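Long-range contacts in copper-containing nitrite reductase (Thermus scotoductus, PDB 6HBE), which probably reduces nitrite to nitric oxide with electrons from cytochrome c, as a copper-containing homotrimer with a third, additional domain: residues R150-K155 against G197-I202; P193-D198 against A286-E291; E401-P406 against I416-P421. All coordinates share one frame; numbering follows the deposited sequence.

Contact 1 (R150-K155 against G197-I202)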
# COMPACT_ATOMS: atom_id res chain seq x y z
N ARG C 150 8.74 -26.78 30.76
CA ARG C 150 10.07 -26.19 30.57
C ARG C 150 10.01 -25.03 29.60
O ARG C 150 9.06 -24.93 28.81
CB ARG C 150 11.06 -27.21 30.04
CG ARG C 150 10.73 -27.73 28.64
CD ARG C 150 11.52 -28.98 28.31
NE ARG C 150 10.97 -29.66 27.13
CZ ARG C 150 11.22 -29.35 25.86
NH1 ARG C 150 12.01 -28.32 25.53
NH2 ARG C 150 10.66 -30.08 24.91
N GLY C 151 11.05 -24.21 29.65
CA GLY C 151 11.15 -23.04 28.79
C GLY C 151 11.67 -23.38 27.41
O GLY C 151 12.02 -24.53 27.14
N PRO C 152 11.70 -22.38 26.51
CA PRO C 152 12.08 -22.64 25.13
C PRO C 152 13.49 -23.20 25.01
O PRO C 152 14.35 -22.82 25.79
CB PRO C 152 12.04 -21.25 24.48
CG PRO C 152 11.11 -20.44 25.32
CD PRO C 152 11.21 -21.00 26.72
N ASP C 153 13.71 -24.06 24.03
CA ASP C 153 15.06 -24.45 23.65
C ASP C 153 15.83 -23.32 22.97
O ASP C 153 17.03 -23.24 23.14
CB ASP C 153 15.01 -25.70 22.75
CG ASP C 153 14.40 -26.90 23.47
OD1 ASP C 153 14.91 -27.27 24.55
OD2 ASP C 153 13.39 -27.46 23.01
N LEU C 154 15.16 -22.45 22.21
CA LEU C 154 15.78 -21.23 21.68
C LEU C 154 14.71 -20.11 21.55
O LEU C 154 13.60 -20.37 21.08
CB LEU C 154 16.43 -21.51 20.33
CG LEU C 154 17.26 -20.42 19.64
CD1 LEU C 154 18.48 -19.93 20.43
CD2 LEU C 154 17.70 -20.94 18.29
N LYS C 155 15.08 -18.90 21.99
CA LYS C 155 14.27 -17.68 21.78
C LYS C 155 14.86 -16.90 20.61
O LYS C 155 16.07 -16.72 20.53
CB LYS C 155 14.27 -16.83 23.04
CG LYS C 155 13.53 -17.47 24.21
CD LYS C 155 13.65 -16.59 25.45
CE LYS C 155 12.70 -17.05 26.56
NZ LYS C 155 12.81 -16.16 27.75
N GLY C 197 12.43 -31.18 16.59
CA GLY C 197 11.83 -31.27 17.92
C GLY C 197 12.02 -30.08 18.87
O GLY C 197 11.39 -30.05 19.90
N ASP C 198 12.89 -29.11 18.57
CA ASP C 198 13.06 -27.93 19.46
C ASP C 198 11.74 -27.16 19.69
O ASP C 198 10.96 -26.94 18.72
CB ASP C 198 14.03 -26.89 18.85
CG ASP C 198 15.47 -27.14 19.18
OD1 ASP C 198 15.80 -27.97 20.06
OD2 ASP C 198 16.31 -26.48 18.51
N TYR C 199 11.52 -26.75 20.93
CA TYR C 199 10.49 -25.75 21.25
C TYR C 199 11.06 -24.34 21.04
O TYR C 199 11.93 -23.89 21.81
CB TYR C 199 9.98 -25.98 22.69
CG TYR C 199 9.24 -24.84 23.38
CD1 TYR C 199 8.51 -23.86 22.67
CD2 TYR C 199 9.22 -24.77 24.79
CE1 TYR C 199 7.85 -22.84 23.33
CE2 TYR C 199 8.55 -23.75 25.45
CZ TYR C 199 7.85 -22.79 24.72
OH TYR C 199 7.20 -21.79 25.41
N LEU C 200 10.60 -23.67 19.97
CA LEU C 200 11.00 -22.28 19.69
C LEU C 200 9.96 -21.28 20.21
O LEU C 200 8.76 -21.53 20.09
CB LEU C 200 11.20 -22.06 18.18
CG LEU C 200 12.19 -22.98 17.47
CD1 LEU C 200 12.37 -22.53 16.01
CD2 LEU C 200 13.58 -23.05 18.12
N ARG C 201 10.42 -20.15 20.76
CA ARG C 201 9.52 -19.01 21.03
C ARG C 201 10.05 -17.77 20.27
O ARG C 201 11.20 -17.38 20.44
CB ARG C 201 9.34 -18.75 22.53
CG ARG C 201 8.16 -17.81 22.87
CD ARG C 201 7.55 -18.13 24.24
NE ARG C 201 8.36 -17.61 25.34
CZ ARG C 201 8.57 -18.20 26.53
NH1 ARG C 201 8.07 -19.40 26.84
NH2 ARG C 201 9.31 -17.56 27.43
N ILE C 202 9.19 -17.18 19.42
CA ILE C 202 9.57 -16.08 18.51
C ILE C 202 8.87 -14.83 19.05
O ILE C 202 7.67 -14.86 19.36
CB ILE C 202 9.13 -16.38 17.05
CG1 ILE C 202 9.79 -17.68 16.54
CG2 ILE C 202 9.49 -15.22 16.11
CD1 ILE C 202 9.14 -18.26 15.31

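Contact 2 (P193-D198 against A286-E291)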
# COMPACT_ATOMS: atom_id res chain seq x y z
N PRO C 193 20.88 -21.87 13.48
CA PRO C 193 20.84 -23.32 13.73
C PRO C 193 19.76 -23.71 14.73
O PRO C 193 19.65 -23.07 15.77
CB PRO C 193 22.26 -23.62 14.32
CG PRO C 193 23.11 -22.46 13.88
CD PRO C 193 22.16 -21.28 13.91
N VAL C 194 18.97 -24.73 14.40
CA VAL C 194 17.96 -25.31 15.29
C VAL C 194 18.02 -26.84 15.15
O VAL C 194 18.66 -27.36 14.25
CB VAL C 194 16.52 -24.80 14.96
CG1 VAL C 194 16.45 -23.26 15.04
CG2 VAL C 194 16.00 -25.33 13.63
N ARG C 195 17.36 -27.54 16.06
CA ARG C 195 17.23 -29.01 16.01
C ARG C 195 15.77 -29.43 15.77
O ARG C 195 14.84 -28.84 16.37
CB ARG C 195 17.67 -29.64 17.33
CG ARG C 195 19.09 -29.32 17.77
CD ARG C 195 19.42 -30.07 19.06
NE ARG C 195 20.71 -29.64 19.59
CZ ARG C 195 21.06 -29.60 20.89
NH1 ARG C 195 20.22 -29.99 21.86
NH2 ARG C 195 22.27 -29.15 21.22
N PRO C 196 15.55 -30.52 15.00
CA PRO C 196 14.23 -31.13 14.95
C PRO C 196 13.72 -31.43 16.35
O PRO C 196 14.52 -31.83 17.20
CB PRO C 196 14.45 -32.41 14.14
CG PRO C 196 15.64 -32.12 13.30
CD PRO C 196 16.52 -31.25 14.16
N GLY C 197 12.43 -31.18 16.59
CA GLY C 197 11.83 -31.27 17.92
C GLY C 197 12.02 -30.08 18.87
O GLY C 197 11.39 -30.05 19.90
N ASP C 198 12.89 -29.11 18.57
CA ASP C 198 13.06 -27.93 19.46
C ASP C 198 11.74 -27.16 19.69
O ASP C 198 10.96 -26.94 18.72
CB ASP C 198 14.03 -26.89 18.85
CG ASP C 198 15.47 -27.14 19.18
OD1 ASP C 198 15.80 -27.97 20.06
OD2 ASP C 198 16.31 -26.48 18.51
N ALA C 286 22.80 -29.95 15.97
CA ALA C 286 23.04 -28.50 15.95
C ALA C 286 23.40 -28.00 17.35
O ALA C 286 22.71 -28.32 18.34
CB ALA C 286 21.82 -27.75 15.43
N PRO C 287 24.45 -27.15 17.45
CA PRO C 287 24.77 -26.57 18.75
C PRO C 287 23.71 -25.59 19.19
O PRO C 287 23.00 -25.01 18.35
CB PRO C 287 26.08 -25.84 18.49
CG PRO C 287 25.99 -25.45 17.06
CD PRO C 287 25.34 -26.64 16.40
N ARG C 288 23.56 -25.45 20.50
CA ARG C 288 22.74 -24.40 21.04
C ARG C 288 23.44 -23.02 21.00
O ARG C 288 24.34 -22.73 21.81
CB ARG C 288 22.32 -24.76 22.45
CG ARG C 288 21.20 -23.88 22.97
CD ARG C 288 19.94 -24.04 22.14
NE ARG C 288 19.43 -25.42 22.14
CZ ARG C 288 18.75 -26.02 21.14
NH1 ARG C 288 18.53 -25.40 19.96
NH2 ARG C 288 18.31 -27.27 21.30
N ILE C 289 23.08 -22.20 20.02
CA ILE C 289 23.70 -20.88 19.87
C ILE C 289 23.09 -19.89 20.85
O ILE C 289 22.03 -20.16 21.43
CB ILE C 289 23.61 -20.35 18.44
CG1 ILE C 289 22.14 -20.13 17.99
CG2 ILE C 289 24.37 -21.28 17.51
CD1 ILE C 289 22.03 -19.00 16.98
N PRO C 290 23.76 -18.75 21.04
CA PRO C 290 23.11 -17.71 21.87
C PRO C 290 21.84 -17.14 21.19
O PRO C 290 21.73 -17.16 19.96
CB PRO C 290 24.18 -16.61 21.96
CG PRO C 290 25.44 -17.19 21.40
CD PRO C 290 25.05 -18.29 20.49
N GLU C 291 20.91 -16.67 22.01
CA GLU C 291 19.64 -16.11 21.52
C GLU C 291 19.84 -15.05 20.43
O GLU C 291 20.77 -14.25 20.46
CB GLU C 291 18.79 -15.58 22.67
CG GLU C 291 19.37 -14.40 23.41
CD GLU C 291 18.47 -13.87 24.52
OE1 GLU C 291 17.65 -14.63 25.06
OE2 GLU C 291 18.60 -12.66 24.82
O HOH W 1 20.51 -23.80 18.38

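Contact 3 (E401-P406 against I416-P421)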
# COMPACT_ATOMS: atom_id res chain seq x y z
N GLU C 401 24.38 33.42 -8.34
CA GLU C 401 23.01 33.63 -7.84
C GLU C 401 22.61 32.77 -6.61
O GLU C 401 21.57 32.14 -6.61
CB GLU C 401 22.01 33.43 -8.98
CG GLU C 401 22.23 34.35 -10.18
CD GLU C 401 21.36 33.97 -11.37
OE1 GLU C 401 21.45 32.82 -11.84
OE2 GLU C 401 20.58 34.82 -11.85
N PRO C 402 23.43 32.78 -5.55
CA PRO C 402 23.00 32.07 -4.33
C PRO C 402 21.67 32.65 -3.81
O PRO C 402 21.31 33.78 -4.17
CB PRO C 402 24.16 32.28 -3.36
CG PRO C 402 24.84 33.54 -3.84
CD PRO C 402 24.67 33.55 -5.33
N PHE C 403 20.92 31.87 -3.03
CA PHE C 403 19.54 32.22 -2.69
C PHE C 403 19.20 31.77 -1.28
O PHE C 403 19.92 30.94 -0.68
CB PHE C 403 18.55 31.64 -3.72
CG PHE C 403 18.63 30.12 -3.87
CD1 PHE C 403 17.91 29.26 -3.01
CD2 PHE C 403 19.38 29.54 -4.89
CE1 PHE C 403 17.98 27.88 -3.15
CE2 PHE C 403 19.44 28.15 -5.04
CZ PHE C 403 18.74 27.32 -4.16
N VAL C 404 18.15 32.39 -0.75
CA VAL C 404 17.54 32.00 0.52
C VAL C 404 16.04 32.19 0.35
O VAL C 404 15.60 33.27 -0.09
CB VAL C 404 18.15 32.75 1.76
CG1 VAL C 404 17.94 34.26 1.72
CG2 VAL C 404 17.58 32.19 3.06
N THR C 405 15.24 31.15 0.63
CA THR C 405 13.80 31.26 0.49
C THR C 405 13.29 31.63 1.86
O THR C 405 13.97 31.40 2.85
CB THR C 405 13.10 29.94 0.03
OG1 THR C 405 13.05 29.02 1.14
CG2 THR C 405 13.82 29.33 -1.14
N PRO C 406 12.09 32.20 1.93
CA PRO C 406 11.37 32.24 3.22
C PRO C 406 11.07 30.83 3.80
O PRO C 406 11.21 29.83 3.11
CB PRO C 406 10.04 32.96 2.89
CG PRO C 406 10.09 33.35 1.46
CD PRO C 406 11.30 32.75 0.82
N ILE C 416 12.07 31.31 -8.02
CA ILE C 416 13.39 31.87 -8.32
C ILE C 416 13.67 31.64 -9.80
O ILE C 416 13.53 30.52 -10.29
CB ILE C 416 14.51 31.15 -7.52
CG1 ILE C 416 14.31 31.36 -6.03
CG2 ILE C 416 15.89 31.64 -7.95
CD1 ILE C 416 15.15 30.41 -5.18
N THR C 417 14.06 32.70 -10.51
CA THR C 417 14.44 32.59 -11.92
C THR C 417 15.97 32.67 -12.01
O THR C 417 16.56 33.63 -11.49
CB THR C 417 13.80 33.73 -12.73
OG1 THR C 417 12.38 33.70 -12.54
CG2 THR C 417 14.11 33.59 -14.23
N PHE C 418 16.58 31.67 -12.66
CA PHE C 418 18.03 31.58 -12.82
C PHE C 418 18.43 32.06 -14.24
O PHE C 418 17.94 31.53 -15.23
CB PHE C 418 18.53 30.13 -12.57
CG PHE C 418 18.40 29.68 -11.14
CD1 PHE C 418 19.40 29.96 -10.22
CD2 PHE C 418 17.28 28.99 -10.70
CE1 PHE C 418 19.29 29.57 -8.89
CE2 PHE C 418 17.15 28.60 -9.38
CZ PHE C 418 18.16 28.87 -8.47
N THR C 419 19.27 33.10 -14.31
CA THR C 419 19.66 33.73 -15.61
C THR C 419 21.10 33.45 -16.09
O THR C 419 21.44 33.73 -17.25
CB THR C 419 19.51 35.27 -15.54
OG1 THR C 419 20.41 35.79 -14.54
CG2 THR C 419 18.05 35.67 -15.21
N LYS C 420 21.94 32.90 -15.21
CA LYS C 420 23.35 32.67 -15.51
C LYS C 420 23.75 31.27 -15.08
O LYS C 420 23.13 30.73 -14.15
CB LYS C 420 24.20 33.69 -14.74
CG LYS C 420 23.90 35.16 -15.05
CD LYS C 420 24.97 36.07 -14.45
CE LYS C 420 24.47 37.49 -14.23
NZ LYS C 420 24.15 38.16 -15.52
N PRO C 421 24.78 30.68 -15.73
CA PRO C 421 25.24 29.35 -15.34
C PRO C 421 25.91 29.33 -13.98
O PRO C 421 26.40 30.37 -13.51
CB PRO C 421 26.21 28.94 -16.46
CG PRO C 421 26.64 30.20 -17.11
CD PRO C 421 25.57 31.23 -16.86

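Contact 1 (R150-K155 against G197-I202)
Two neighbouring parallel strands of the second cupredoxin domain, 154-163 and 199-208, start side by side in a mixed beta-sheet. Leu154 pairs with Leu200 and Lys155 with Arg201. The ladder bond runs from Arg201 N to Leu154 O at 3.2 Å, nearly straight and in the carbonyl plane. Just before the strand, Asp153 and Tyr199 grip each other twice. Asp153 N donates to Tyr199 O at 2.9 Å, bent to 132°. In return Tyr199 N gives a straight bond to the anti lone pair of Asp153 OD2 at 2.9 Å. The same OD2 takes a salt bridge from Arg150 NH1, from above the carboxylate plane. Asp153 OD2 is 3.8 Å from Asp198 OD1; the positive charges of Arg150 on Asp153 and of Arg288 on Asp198 probably ease this repulsion. Arg195 N also binds Asp198. Pro152 packs against two flat groups that are bonded to each other. Its CA lies over one face of the Tyr199 ring in a CH-pi contact, 3.9 Å from the centroid. Its CG sits over the centre of the Arg201 guanidinium, 3.5 Å above the plane. Tyr199 OH accepts from Arg201 NH1 and also bonds Glu252; Arg201 has a salt bridge to Glu145 of helix 143-148. The extended Lys155 chain runs alongside Arg201 in the same direction. Lys155 CE is 3.5 Å, and the like-charged Lys155 NZ 3.8 Å, from Arg201 NH2.

Contact 2 (P193-D198 against A286-E291)
Arg195 and Arg288 carry most of the polar contact, each holding an acceptor on the other segment. The Arg195 chain is extended from CG to NE. Its NE donates to Ala286 O at 2.7 Å, close to the guanidinium plane and in the carbonyl plane. Arg195 NH2 adds a weak bond to the same oxygen at 3.0 Å. Arg288 bends at chi2 and chi3 (62° and 60°), which brings its tip to Asp198. The two form an end-on salt bridge, Arg288 NH1 to Asp198 OD2 and Arg288 NH2 to Asp198 OD1, each 2.9 Å and from above the carboxylate plane. Their planes are 58° apart, so the grip is not coplanar. OD2 also accepts from Arg195 N at 2.9 Å. This bond joins the two ends of a type II beta turn, Arg195 to Asp198, which follows edge strand 192-194 of a sheet in the second cupredoxin domain. The turn has its own backbone bond, Asp198 N to Arg195 O. Arg288 NH2 also lies over one face of the Arg195 guanidinium, 3.4 Å from Arg195 NH1. These are two donors, and the Asp198 carboxylate probably eases the like charges. A water donates to Pro193 O and Pro287 O and accepts a weak bond from Arg288 NH1. Apolar contacts flank the polar ones: Pro193 CB to Ala286 CB, 4.3 Å, and Pro193 CD to Ile289 CD1, 3.8 Å.

Contact 3 (E401-P406 against I416-P421)
The polar part of this contact is the carboxylate of Glu401, held at the end of an extended side chain. Thr419 OG1 donates to Glu401 OE2 at 2.9 Å, from above the carboxylate plane. Thr419 N gives a straight bond to the syn lone pair of the same OE2 at 3.3 Å. Weak bonds from Thr419 N and Lys420 N reach Glu401 OE1. Two backbone N-H groups and one hydroxyl, from Thr419 and Lys420, thus hold the carboxylate. Lys420 NZ is 6.1 Å from Glu401 OE2, too far for a salt bridge, though its charge may weakly stabilise the carboxylate. The apolar part is centred on Phe403, whose CG lies between the backbone N and the carbonyl carbon (chi1 58°). Ile416 CD1 makes an off-centre CH-pi contact, 4.1 Å from the Phe403 ring centroid. The Phe418 ring meets Phe403 obliquely, with planes at 76°. Phe403 CE2 lies at the edge of the Phe418 ring, 3.7 Å from CZ. Ile416 CG2 lies over one face of the Phe418 ring, toward its rim. Both segments belong to the plastocyanin/azurin-like domain. Residues 401-405 run nearly antiparallel to 416-420 (171°). Phe403 also packs on Phe373 of strand 370-375 and Ile438 of strand 435-443, and Phe418 packs on Val371 and Val440 of the same two strands.

How the contacts relate
Contacts 1 and 2 adjoin each other in the second cupredoxin domain, with centres about 9 Å apart. They share Gly197 and Asp198, on the link between strands 192-194 and 199-208, and Arg288 packs on Asp153. Contact 1 is a strand pairing within a sheet, so backbone bonds lead. Contact 2 ties a turn at a sheet edge to an irregular loop, mainly through arginine side chains and a water. Contact 3 stands apart in the plastocyanin-like domain, its centre about 63 Å from either. It joins the loop 401-406 to segment 416-421, which begins within strand 413-417, with aromatic packing beside a carboxylate held by backbone N-H groups and a hydroxyl. All three are partly buried.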